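Local coordinates for protein mycolic acid synthase (Mycobacterium tuberculosis, PDB 1L1E) that probably converts a double bond of mycolic acids into a cyclopropane ring, using S-adenosyl-L-methionine as the source of the methylene group, at residues A[34-39]-A[233-238]; A[69-74]-A[131-136]; A[137-142]-A[204-209]. All blocks are in the same frame, centred on the assembly; numbering follows the deposited sequence.

All three contacts gather round one S-adenosyl-L-homocysteine. Contact 2 pairs two adjacent central strands; the loop after one and the end of the other hold the amino group of its homocysteine part. Contact 1 reaches its carboxylate through S34; contact 3 begins directly after strand 132-136 and packs along the ribose and adenine. Contacts 2 and 3 touch, with I71 O 3.6 Å from A138 CB, as do contacts 1 and 2, S34 OG lying 3.4 Å from I136 CG2. Contacts 1 and 3 stay about 5 Å apart at their nearest atoms, but S34, C35, G137 and E140 line one pocket for a carbonate ion, probably from the crystallisation liquor. The side chain of T235 is about 10 Å from that of C269, the proposed active-site residue.

Contact 1: residues A[34-39]-A[233-238]; sequences SCAYFE and ARTLDM. With SAH (S-adenosyl-L-homocysteine), chain D; CO3 (carbonate ion), chain C.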
loop_
_atom_site.group_PDB
_atom_site.type_symbol
_atom_site.label_atom_id
_atom_site.label_comp_id
_atom_site.label_asym_id
_atom_site.label_seq_id
_atom_site.Cartn_x
_atom_site.Cartn_y
_atom_site.Cartn_z
ATOM N N SER A 34 -2.557 -4.468 1.705
ATOM C CA SER A 34 -3.064 -3.168 1.298
ATOM C C SER A 34 -4.470 -3.368 0.729
ATOM O O SER A 34 -4.842 -4.482 0.365
ATOM C CB SER A 34 -2.142 -2.559 0.234
ATOM O OG SER A 34 -1.911 -3.463 -0.843
ATOM N N CYS A 35 -5.247 -2.293 0.675
ATOM C CA CYS A 35 -6.608 -2.331 0.148
ATOM C C CYS A 35 -6.742 -3.121 -1.155
ATOM O O CYS A 35 -6.073 -2.818 -2.140
ATOM C CB CYS A 35 -7.109 -0.911 -0.094
ATOM S SG CYS A 35 -8.787 -0.856 -0.728
ATOM N N ALA A 36 -7.609 -4.134 -1.163
ATOM C CA ALA A 36 -7.801 -4.928 -2.374
ATOM C C ALA A 36 -8.831 -4.257 -3.285
ATOM O O ALA A 36 -9.416 -3.221 -2.921
ATOM C CB ALA A 36 -8.243 -6.351 -2.015
ATOM N N TYR A 37 -9.037 -4.825 -4.472
ATOM C CA TYR A 37 -9.996 -4.275 -5.428
ATOM C C TYR A 37 -11.000 -5.329 -5.902
ATOM O O TYR A 37 -10.674 -6.193 -6.714
ATOM C CB TYR A 37 -9.255 -3.673 -6.620
ATOM C CG TYR A 37 -10.144 -2.981 -7.638
ATOM C CD1 TYR A 37 -11.115 -2.058 -7.244
ATOM C CD2 TYR A 37 -9.984 -3.222 -9.000
ATOM C CE1 TYR A 37 -11.906 -1.388 -8.184
ATOM C CE2 TYR A 37 -10.770 -2.555 -9.955
ATOM C CZ TYR A 37 -11.723 -1.648 -9.539
ATOM O OH TYR A 37 -12.511 -1.025 -10.479
ATOM N N PHE A 38 -12.224 -5.255 -5.388
ATOM C CA PHE A 38 -13.260 -6.205 -5.770
ATOM C C PHE A 38 -13.961 -5.806 -7.071
ATOM O O PHE A 38 -15.055 -5.243 -7.046
ATOM C CB PHE A 38 -14.282 -6.358 -4.638
ATOM C CG PHE A 38 -13.697 -6.936 -3.370
ATOM C CD1 PHE A 38 -12.972 -6.131 -2.485
ATOM C CD2 PHE A 38 -13.834 -8.295 -3.084
ATOM C CE1 PHE A 38 -12.385 -6.674 -1.330
ATOM C CE2 PHE A 38 -13.255 -8.848 -1.943
ATOM C CZ PHE A 38 -12.524 -8.029 -1.062
ATOM N N GLU A 39 -13.313 -6.082 -8.202
ATOM C CA GLU A 39 -13.888 -5.777 -9.514
ATOM C C GLU A 39 -15.250 -6.438 -9.585
ATOM O O GLU A 39 -16.225 -5.828 -10.029
ATOM C CB GLU A 39 -13.019 -6.332 -10.639
ATOM C CG GLU A 39 -11.904 -5.434 -11.072
ATOM C CD GLU A 39 -11.109 -6.042 -12.201
ATOM O OE1 GLU A 39 -10.327 -5.310 -12.835
ATOM O OE2 GLU A 39 -11.260 -7.257 -12.453
ATOM N N ALA A 233 -12.976 -1.290 3.196
ATOM C CA ALA A 233 -13.834 -1.759 4.276
ATOM C C ALA A 233 -13.998 -3.281 4.184
ATOM O O ALA A 233 -13.911 -3.983 5.187
ATOM C CB ALA A 233 -15.208 -1.075 4.192
ATOM N N ARG A 234 -14.213 -3.794 2.977
ATOM C CA ARG A 234 -14.391 -5.233 2.811
ATOM C C ARG A 234 -13.084 -6.023 2.964
ATOM O O ARG A 234 -13.090 -7.192 3.369
ATOM C CB ARG A 234 -15.011 -5.558 1.454
ATOM C CG ARG A 234 -15.810 -6.848 1.515
ATOM C CD ARG A 234 -15.438 -7.833 0.447
ATOM N NE ARG A 234 -16.153 -7.587 -0.794
ATOM C CZ ARG A 234 -16.765 -8.539 -1.487
ATOM N NH1 ARG A 234 -16.743 -9.788 -1.047
ATOM N NH2 ARG A 234 -17.389 -8.245 -2.619
ATOM N N THR A 235 -11.972 -5.388 2.613
ATOM C CA THR A 235 -10.668 -6.018 2.739
ATOM C C THR A 235 -10.435 -6.213 4.237
ATOM O O THR A 235 -10.114 -7.304 4.697
ATOM C CB THR A 235 -9.563 -5.110 2.180
ATOM O OG1 THR A 235 -9.823 -4.834 0.798
ATOM C CG2 THR A 235 -8.193 -5.779 2.327
ATOM N N LEU A 236 -10.622 -5.139 4.996
ATOM C CA LEU A 236 -10.436 -5.177 6.437
ATOM C C LEU A 236 -11.363 -6.207 7.086
ATOM O O LEU A 236 -10.946 -6.925 7.991
ATOM C CB LEU A 236 -10.668 -3.780 7.032
ATOM C CG LEU A 236 -9.605 -2.728 6.659
ATOM C CD1 LEU A 236 -10.065 -1.350 7.093
ATOM C CD2 LEU A 236 -8.273 -3.074 7.319
ATOM N N ASP A 237 -12.614 -6.279 6.636
ATOM C CA ASP A 237 -13.542 -7.259 7.194
ATOM C C ASP A 237 -12.978 -8.657 6.977
ATOM O O ASP A 237 -12.941 -9.485 7.893
ATOM C CB ASP A 237 -14.920 -7.178 6.518
ATOM C CG ASP A 237 -15.750 -6.004 7.002
ATOM O OD1 ASP A 237 -15.567 -5.578 8.163
ATOM O OD2 ASP A 237 -16.603 -5.516 6.222
ATOM N N MET A 238 -12.527 -8.923 5.757
ATOM C CA MET A 238 -11.988 -10.235 5.452
ATOM C C MET A 238 -10.713 -10.570 6.218
ATOM O O MET A 238 -10.530 -11.715 6.625
ATOM C CB MET A 238 -11.795 -10.387 3.943
ATOM C CG MET A 238 -13.131 -10.432 3.185
ATOM S SD MET A 238 -12.982 -10.627 1.401
ATOM C CE MET A 238 -12.859 -12.376 1.256
HETATM N N SAH D . 3.152 -2.608 -1.238
HETATM C CA SAH D . 3.005 -3.878 -0.525
HETATM C CB SAH D . 3.363 -3.711 0.968
HETATM C CG SAH D . 2.586 -2.642 1.742
HETATM S SD SAH D . 3.060 -2.515 3.474
HETATM C C SAH D . 1.565 -4.405 -0.646
HETATM O O SAH D . 0.761 -3.747 -1.312
HETATM O OXT SAH D . 1.259 -5.448 -0.050
HETATM C "C5'" SAH D . 4.211 -1.100 3.419
HETATM C "C4'" SAH D . 5.535 -1.368 2.693
HETATM O "O4'" SAH D . 6.287 -0.146 2.442
HETATM C "C3'" SAH D . 6.488 -2.265 3.479
HETATM O "O3'" SAH D . 7.166 -3.118 2.529
HETATM C "C2'" SAH D . 7.435 -1.289 4.123
HETATM O "O2'" SAH D . 8.641 -1.921 4.561
HETATM C "C1'" SAH D . 7.612 -0.295 3.016
HETATM N N9 SAH D . 8.145 1.017 3.442
HETATM C C8 SAH D . 7.759 1.855 4.440
HETATM N N7 SAH D . 8.415 2.960 4.574
HETATM C C5 SAH D . 9.357 2.875 3.556
HETATM C C6 SAH D . 10.409 3.740 3.110
HETATM N N6 SAH D . 10.674 4.923 3.685
HETATM N N1 SAH D . 11.174 3.325 2.037
HETATM C C2 SAH D . 10.910 2.133 1.447
HETATM N N3 SAH D . 9.952 1.243 1.777
HETATM C C4 SAH D . 9.204 1.680 2.851
HETATM C C CO3 C . -3.526 0.908 1.792
HETATM O O1 CO3 C . -3.015 2.227 1.302
HETATM O O2 CO3 C . -3.365 0.552 3.098
HETATM O O3 CO3 C . -4.158 0.079 0.930
#
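R234 meets F38 because its CG stands anti to the backbone N (chi1 -152°) and the chain then bends at chi2 and chi3, laying the guanidinium flat on the ring that F38 turns toward the helix. The two planes are 1° apart and their centres 3.9 Å, an off-centre cation-pi stack. The aliphatic part joins in, R234 CD sitting over the same face 3.5 Å from the ring centroid as a CH-pi contact. Arginine suits the place because its flat cation can cover an aromatic face while its N-H groups point outward in its own plane; NH2 forms a salt bridge with D41. M238 brings its sulfur to the ring edge, SD 3.6 Å from F38 CZ, a Met-aromatic contact.

These residues join helix 229-245 to the loop between helices 20-23 and 45-58, where F38 is the centre of an inverse gamma turn. One residue along the helix from R234, T235 OG1 accepts a hydrogen bond from A36 N at 3.0 Å (157° at the hydrogen) and is also bonded to H231 O, so one small hydroxyl ties the loop to the helix backbone. The small A36 lets the chain come this close. On the ligand side of the loop, S34 OG donates to the carboxylate O of S-adenosyl-L-homocysteine at 2.7 Å, and C35 N donates to carbonate O3 at 2.6 Å.

Contact 2: residues A[69-74]-A[131-136]; sequences LDIGCG and DRIVSI. With SAH (S-adenosyl-L-homocysteine), chain D.
L69 and I133 lie side by side on one face of the sheet, pointing the same way, as paired residues of adjacent parallel strands do. Strands 67-71 and 132-136 form the centre of the Rossmann-like fold of S-adenosylmethionine-dependent methyltransferases. L69 CB is 4.1 Å from I133 CG1, and I71 CD1 also packs on I133 CG2. Branched and long aliphatic chains suit this face, since helix 147-157 packs on I71 and I133.

On the other face D70 and V134 cross obliquely. V134 CG1, placed between its backbone N and carbonyl carbon (chi1 62°), comes to 3.9 Å from D70 CG, so a methyl group lies against the carboxylate. Between the two layers of side chains, donors and acceptors alternate along the backbones: L69 N bonds to R132 O, V134 N to L69 O at 2.9 Å and I71 N to V134 O at 2.9 Å.

Past I71 the first strand turns into the glycine-rich loop. G72 and G74 both have positive phi, which favours glycine, and a side chain on either would run into the ligand; G74 N donates to ribose O3' at 3.1 Å. A water continues the link between the strands, accepting from I136 N at 2.7 Å and lying within hydrogen-bonding reach of D70 OD1 and I71 O. The amino N of S-adenosyl-L-homocysteine donates to two carbonyls, one from each segment, G72 O and I136 O, each at 2.7 Å.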
loop_
_atom_site.group_PDB
_atom_site.type_symbol
_atom_site.label_atom_id
_atom_site.label_comp_id
_atom_site.label_asym_id
_atom_site.label_seq_id
_atom_site.Cartn_x
_atom_site.Cartn_y
_atom_site.Cartn_z
ATOM N N LEU A 69 10.009 0.258 -10.671
ATOM C CA LEU A 69 10.452 0.389 -9.291
ATOM C C LEU A 69 9.228 0.281 -8.387
ATOM O O LEU A 69 8.237 1.000 -8.578
ATOM C CB LEU A 69 11.106 1.760 -9.047
ATOM C CG LEU A 69 11.362 2.090 -7.573
ATOM C CD1 LEU A 69 12.388 1.139 -6.989
ATOM C CD2 LEU A 69 11.837 3.542 -7.445
ATOM N N ASP A 70 9.298 -0.612 -7.409
ATOM C CA ASP A 70 8.213 -0.789 -6.449
ATOM C C ASP A 70 8.707 -0.216 -5.132
ATOM O O ASP A 70 9.578 -0.804 -4.494
ATOM C CB ASP A 70 7.892 -2.262 -6.218
ATOM C CG ASP A 70 6.646 -2.454 -5.360
ATOM O OD1 ASP A 70 6.413 -1.627 -4.449
ATOM O OD2 ASP A 70 5.901 -3.432 -5.586
ATOM N N ILE A 71 8.162 0.925 -4.729
ATOM C CA ILE A 71 8.568 1.528 -3.470
ATOM C C ILE A 71 7.727 0.994 -2.321
ATOM O O ILE A 71 6.548 1.319 -2.202
ATOM C CB ILE A 71 8.482 3.064 -3.541
ATOM C CG1 ILE A 71 9.451 3.567 -4.613
ATOM C CG2 ILE A 71 8.825 3.663 -2.174
ATOM C CD1 ILE A 71 9.629 5.089 -4.665
ATOM N N GLY A 72 8.354 0.177 -1.474
ATOM C CA GLY A 72 7.664 -0.447 -0.356
ATOM C C GLY A 72 6.978 -1.683 -0.903
ATOM O O GLY A 72 5.752 -1.831 -0.818
ATOM N N CYS A 73 7.785 -2.588 -1.452
ATOM C CA CYS A 73 7.285 -3.794 -2.110
ATOM C C CYS A 73 6.649 -4.920 -1.298
ATOM O O CYS A 73 6.181 -5.892 -1.882
ATOM C CB CYS A 73 8.401 -4.386 -2.975
ATOM S SG CYS A 73 9.821 -4.954 -2.024
ATOM N N GLY A 74 6.619 -4.804 0.027
ATOM C CA GLY A 74 6.046 -5.871 0.823
ATOM C C GLY A 74 6.657 -7.226 0.486
ATOM O O GLY A 74 7.879 -7.358 0.335
ATOM N N ASP A 131 11.859 3.421 -15.527
ATOM C CA ASP A 131 10.827 3.893 -16.443
ATOM C C ASP A 131 9.511 4.284 -15.786
ATOM O O ASP A 131 8.863 5.252 -16.206
ATOM C CB ASP A 131 10.538 2.832 -17.509
ATOM C CG ASP A 131 11.716 2.590 -18.426
ATOM O OD1 ASP A 131 12.172 3.557 -19.076
ATOM O OD2 ASP A 131 12.177 1.429 -18.495
ATOM N N ARG A 132 9.122 3.531 -14.765
ATOM C CA ARG A 132 7.860 3.754 -14.074
ATOM C C ARG A 132 8.021 3.414 -12.605
ATOM O O ARG A 132 8.983 2.747 -12.218
ATOM C CB ARG A 132 6.769 2.857 -14.682
ATOM C CG ARG A 132 6.564 3.017 -16.189
ATOM C CD ARG A 132 5.960 4.365 -16.524
ATOM N NE ARG A 132 5.480 4.445 -17.904
ATOM C CZ ARG A 132 6.223 4.798 -18.952
ATOM N NH1 ARG A 132 7.502 5.117 -18.801
ATOM N NH2 ARG A 132 5.683 4.835 -20.160
ATOM N N ILE A 133 7.061 3.858 -11.795
ATOM C CA ILE A 133 7.096 3.615 -10.357
ATOM C C ILE A 133 5.711 3.282 -9.835
ATOM O O ILE A 133 4.704 3.813 -10.317
ATOM C CB ILE A 133 7.602 4.859 -9.595
ATOM C CG1 ILE A 133 9.050 5.153 -9.963
ATOM C CG2 ILE A 133 7.484 4.645 -8.076
ATOM C CD1 ILE A 133 9.544 6.488 -9.389
ATOM N N VAL A 134 5.664 2.390 -8.856
ATOM C CA VAL A 134 4.414 2.002 -8.228
ATOM C C VAL A 134 4.679 1.959 -6.723
ATOM O O VAL A 134 5.705 1.430 -6.277
ATOM C CB VAL A 134 3.941 0.599 -8.719
ATOM C CG1 VAL A 134 4.972 -0.479 -8.339
ATOM C CG2 VAL A 134 2.583 0.269 -8.114
ATOM N N SER A 135 3.772 2.532 -5.941
ATOM C CA SER A 135 3.915 2.540 -4.488
ATOM C C SER A 135 2.528 2.334 -3.888
ATOM O O SER A 135 1.658 3.195 -4.006
ATOM C CB SER A 135 4.498 3.867 -4.005
ATOM O OG SER A 135 4.762 3.808 -2.610
ATOM N N ILE A 136 2.329 1.187 -3.251
ATOM C CA ILE A 136 1.032 0.847 -2.695
ATOM C C ILE A 136 1.076 0.613 -1.195
ATOM O O ILE A 136 1.673 -0.356 -0.733
ATOM C CB ILE A 136 0.476 -0.428 -3.398
ATOM C CG1 ILE A 136 0.301 -0.159 -4.891
ATOM C CG2 ILE A 136 -0.851 -0.840 -2.796
ATOM C CD1 ILE A 136 0.024 -1.428 -5.707
HETATM N N SAH D . 3.152 -2.608 -1.238
HETATM C CA SAH D . 3.005 -3.878 -0.525
HETATM C CB SAH D . 3.363 -3.711 0.968
HETATM C CG SAH D . 2.586 -2.642 1.742
HETATM S SD SAH D . 3.060 -2.515 3.474
HETATM C C SAH D . 1.565 -4.405 -0.646
HETATM O O SAH D . 0.761 -3.747 -1.312
HETATM O OXT SAH D . 1.259 -5.448 -0.050
HETATM C "C5'" SAH D . 4.211 -1.100 3.419
HETATM C "C4'" SAH D . 5.535 -1.368 2.693
HETATM O "O4'" SAH D . 6.287 -0.146 2.442
HETATM C "C3'" SAH D . 6.488 -2.265 3.479
HETATM O "O3'" SAH D . 7.166 -3.118 2.529
HETATM C "C2'" SAH D . 7.435 -1.289 4.123
HETATM O "O2'" SAH D . 8.641 -1.921 4.561
HETATM C "C1'" SAH D . 7.612 -0.295 3.016
HETATM N N9 SAH D . 8.145 1.017 3.442
HETATM C C8 SAH D . 7.759 1.855 4.440
HETATM N N7 SAH D . 8.415 2.960 4.574
HETATM C C5 SAH D . 9.357 2.875 3.556
HETATM C C6 SAH D . 10.409 3.740 3.110
HETATM N N6 SAH D . 10.674 4.923 3.685
HETATM N N1 SAH D . 11.174 3.325 2.037
HETATM C C2 SAH D . 10.910 2.133 1.447
HETATM N N3 SAH D . 9.952 1.243 1.777
HETATM C C4 SAH D . 9.204 1.680 2.851
HETATM O O HOH W 1 4.359 -0.561 -3.389
#

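Contact 3: residues A[137-142]-A[204-209]; sequences GAFEHF and WLPSIP. With SAH (S-adenosyl-L-homocysteine), chain D.
The wall of the S-adenosyl-L-homocysteine pocket that follows strand 132-136 is joined, away from the ligand, to the segment leading into helix 208-216, through the residues E140 and F139 with W204, L205 and P206. The link is partly backbone: W204 N donates to E140 O at 2.8 Å, with 159° at the hydrogen. A water beside it donates to both F139 O and W204 O, at 2.7 Å each, and so bridges two carbonyls that could not bond to each other directly.

The apolar part is carried by F139. Its CG is anti to the backbone N (chi1 -164°), which carries the ring across to P206, whose CG meets the ring edge 3.7 Å from CE2. A rigid proline offers a compact apolar corner there, and the flat phenyl ring meets it edge-on. E140 shows two characters: its CG touches L205 CD2 at 4.1 Å, and the bend at chi2 turns the carboxylate away from that leucine, to where OE2 accepts a hydrogen bond from I169 N beside the carbonate site.

The same short segment faces the ligand from its other side. A138 CB lies 3.4 Å from ribose O4', and a methyl group is small enough for that close approach. F142 sets its ring edge against the adenine, CE2 3.7 Å from C5, while F139 CA lies over one face of the F142 ring.

F139 packs on L166 and T168 of strand 163-170 and stacks with Y147 at the start of helix 147-157, a tyrosine that W204 and P206 also touch. At the far end S207 is the N-cap of helix 208-216, its OG bonded to T210 N.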
loop_
_atom_site.group_PDB
_atom_site.type_symbol
_atom_site.label_atom_id
_atom_site.label_comp_id
_atom_site.label_asym_id
_atom_site.label_seq_id
_atom_site.Cartn_x
_atom_site.Cartn_y
_atom_site.Cartn_z
ATOM N N GLY A 137 0.437 1.509 -0.446
ATOM C CA GLY A 137 0.382 1.383 0.995
ATOM C C GLY A 137 1.687 1.651 1.723
ATOM O O GLY A 137 1.872 1.189 2.856
ATOM N N ALA A 138 2.594 2.388 1.095
ATOM C CA ALA A 138 3.872 2.701 1.743
ATOM C C ALA A 138 3.883 4.129 2.281
ATOM O O ALA A 138 4.378 4.394 3.381
ATOM C CB ALA A 138 5.006 2.531 0.760
ATOM N N PHE A 139 3.344 5.035 1.470
ATOM C CA PHE A 139 3.269 6.462 1.758
ATOM C C PHE A 139 2.780 6.818 3.166
ATOM O O PHE A 139 3.222 7.809 3.742
ATOM C CB PHE A 139 2.358 7.117 0.714
ATOM C CG PHE A 139 2.471 8.603 0.648
ATOM C CD1 PHE A 139 3.503 9.201 -0.053
ATOM C CD2 PHE A 139 1.545 9.409 1.293
ATOM C CE1 PHE A 139 3.612 10.593 -0.112
ATOM C CE2 PHE A 139 1.640 10.794 1.243
ATOM C CZ PHE A 139 2.674 11.392 0.540
ATOM N N GLU A 140 1.866 6.021 3.713
ATOM C CA GLU A 140 1.329 6.274 5.048
ATOM C C GLU A 140 2.390 6.180 6.144
ATOM O O GLU A 140 2.193 6.691 7.248
ATOM C CB GLU A 140 0.196 5.291 5.369
ATOM C CG GLU A 140 -0.984 5.366 4.415
ATOM C CD GLU A 140 -0.919 4.317 3.316
ATOM O OE1 GLU A 140 0.176 4.111 2.728
ATOM O OE2 GLU A 140 -1.973 3.703 3.044
ATOM N N HIS A 141 3.508 5.521 5.839
ATOM C CA HIS A 141 4.594 5.351 6.806
ATOM C C HIS A 141 5.707 6.402 6.706
ATOM O O HIS A 141 6.597 6.434 7.548
ATOM C CB HIS A 141 5.244 3.975 6.624
ATOM C CG HIS A 141 4.327 2.828 6.894
ATOM N ND1 HIS A 141 4.128 2.315 8.157
ATOM C CD2 HIS A 141 3.552 2.093 6.062
ATOM C CE1 HIS A 141 3.274 1.310 8.092
ATOM N NE2 HIS A 141 2.909 1.155 6.831
ATOM N N PHE A 142 5.657 7.250 5.690
ATOM C CA PHE A 142 6.710 8.246 5.463
ATOM C C PHE A 142 6.783 9.417 6.453
ATOM O O PHE A 142 7.871 9.806 6.885
ATOM C CB PHE A 142 6.593 8.823 4.044
ATOM C CG PHE A 142 6.696 7.792 2.940
ATOM C CD1 PHE A 142 6.403 8.144 1.627
ATOM C CD2 PHE A 142 7.058 6.474 3.211
ATOM C CE1 PHE A 142 6.466 7.197 0.596
ATOM C CE2 PHE A 142 7.122 5.526 2.187
ATOM C CZ PHE A 142 6.824 5.891 0.879
ATOM N N TRP A 204 1.770 8.967 8.874
ATOM C CA TRP A 204 0.873 10.108 8.762
ATOM C C TRP A 204 -0.145 9.851 7.665
ATOM O O TRP A 204 0.171 9.224 6.658
ATOM C CB TRP A 204 1.701 11.358 8.445
ATOM C CG TRP A 204 0.932 12.639 8.403
ATOM C CD1 TRP A 204 0.459 13.282 7.292
ATOM C CD2 TRP A 204 0.554 13.443 9.524
ATOM N NE1 TRP A 204 -0.185 14.439 7.656
ATOM C CE2 TRP A 204 -0.140 14.560 9.021
ATOM C CE3 TRP A 204 0.737 13.325 10.908
ATOM C CZ2 TRP A 204 -0.655 15.559 9.853
ATOM C CZ3 TRP A 204 0.221 14.322 11.737
ATOM C CH2 TRP A 204 -0.465 15.421 11.203
ATOM N N LEU A 205 -1.379 10.305 7.879
ATOM C CA LEU A 205 -2.442 10.142 6.882
ATOM C C LEU A 205 -2.613 11.507 6.234
ATOM O O LEU A 205 -3.004 12.468 6.891
ATOM C CB LEU A 205 -3.748 9.700 7.555
ATOM C CG LEU A 205 -3.653 8.368 8.307
ATOM C CD1 LEU A 205 -5.023 7.970 8.848
ATOM C CD2 LEU A 205 -3.126 7.293 7.359
ATOM N N PRO A 206 -2.314 11.617 4.938
ATOM C CA PRO A 206 -2.449 12.906 4.262
ATOM C C PRO A 206 -3.845 13.238 3.774
ATOM O O PRO A 206 -4.687 12.348 3.597
ATOM C CB PRO A 206 -1.481 12.776 3.099
ATOM C CG PRO A 206 -1.686 11.347 2.698
ATOM C CD PRO A 206 -1.677 10.627 4.047
ATOM N N SER A 207 -4.073 14.535 3.580
ATOM C CA SER A 207 -5.319 15.042 3.052
ATOM C C SER A 207 -5.070 15.037 1.552
ATOM O O SER A 207 -3.909 15.030 1.112
ATOM C CB SER A 207 -5.574 16.487 3.524
ATOM O OG SER A 207 -4.711 17.415 2.868
ATOM N N ILE A 208 -6.142 15.026 0.763
ATOM C CA ILE A 208 -6.006 15.036 -0.687
ATOM C C ILE A 208 -5.268 16.291 -1.171
ATOM O O ILE A 208 -4.393 16.205 -2.037
ATOM C CB ILE A 208 -7.386 14.904 -1.362
ATOM C CG1 ILE A 208 -7.950 13.507 -1.077
ATOM C CG2 ILE A 208 -7.263 15.103 -2.862
ATOM C CD1 ILE A 208 -9.382 13.304 -1.526
ATOM N N PRO A 209 -5.619 17.476 -0.631
ATOM C CA PRO A 209 -4.960 18.727 -1.022
ATOM C C PRO A 209 -3.441 18.678 -0.795
ATOM O O PRO A 209 -2.676 19.264 -1.562
ATOM C CB PRO A 209 -5.651 19.761 -0.136
ATOM C CG PRO A 209 -7.067 19.243 -0.118
ATOM C CD PRO A 209 -6.828 17.763 0.165
HETATM N N SAH D . 3.152 -2.608 -1.238
HETATM C CA SAH D . 3.005 -3.878 -0.525
HETATM C CB SAH D . 3.363 -3.711 0.968
HETATM C CG SAH D . 2.586 -2.642 1.742
HETATM S SD SAH D . 3.060 -2.515 3.474
HETATM C C SAH D . 1.565 -4.405 -0.646
HETATM O O SAH D . 0.761 -3.747 -1.312
HETATM O OXT SAH D . 1.259 -5.448 -0.050
HETATM C "C5'" SAH D . 4.211 -1.100 3.419
HETATM C "C4'" SAH D . 5.535 -1.368 2.693
HETATM O "O4'" SAH D . 6.287 -0.146 2.442
HETATM C "C3'" SAH D . 6.488 -2.265 3.479
HETATM O "O3'" SAH D . 7.166 -3.118 2.529
HETATM C "C2'" SAH D . 7.435 -1.289 4.123
HETATM O "O2'" SAH D . 8.641 -1.921 4.561
HETATM C "C1'" SAH D . 7.612 -0.295 3.016
HETATM N N9 SAH D . 8.145 1.017 3.442
HETATM C C8 SAH D . 7.759 1.855 4.440
HETATM N N7 SAH D . 8.415 2.960 4.574
HETATM C C5 SAH D . 9.357 2.875 3.556
HETATM C C6 SAH D . 10.409 3.740 3.110
HETATM N N6 SAH D . 10.674 4.923 3.685
HETATM N N1 SAH D . 11.174 3.325 2.037
HETATM C C2 SAH D . 10.910 2.133 1.447
HETATM N N3 SAH D . 9.952 1.243 1.777
HETATM C C4 SAH D . 9.204 1.680 2.851
HETATM O O HOH W 2 2.719 9.590 5.705
#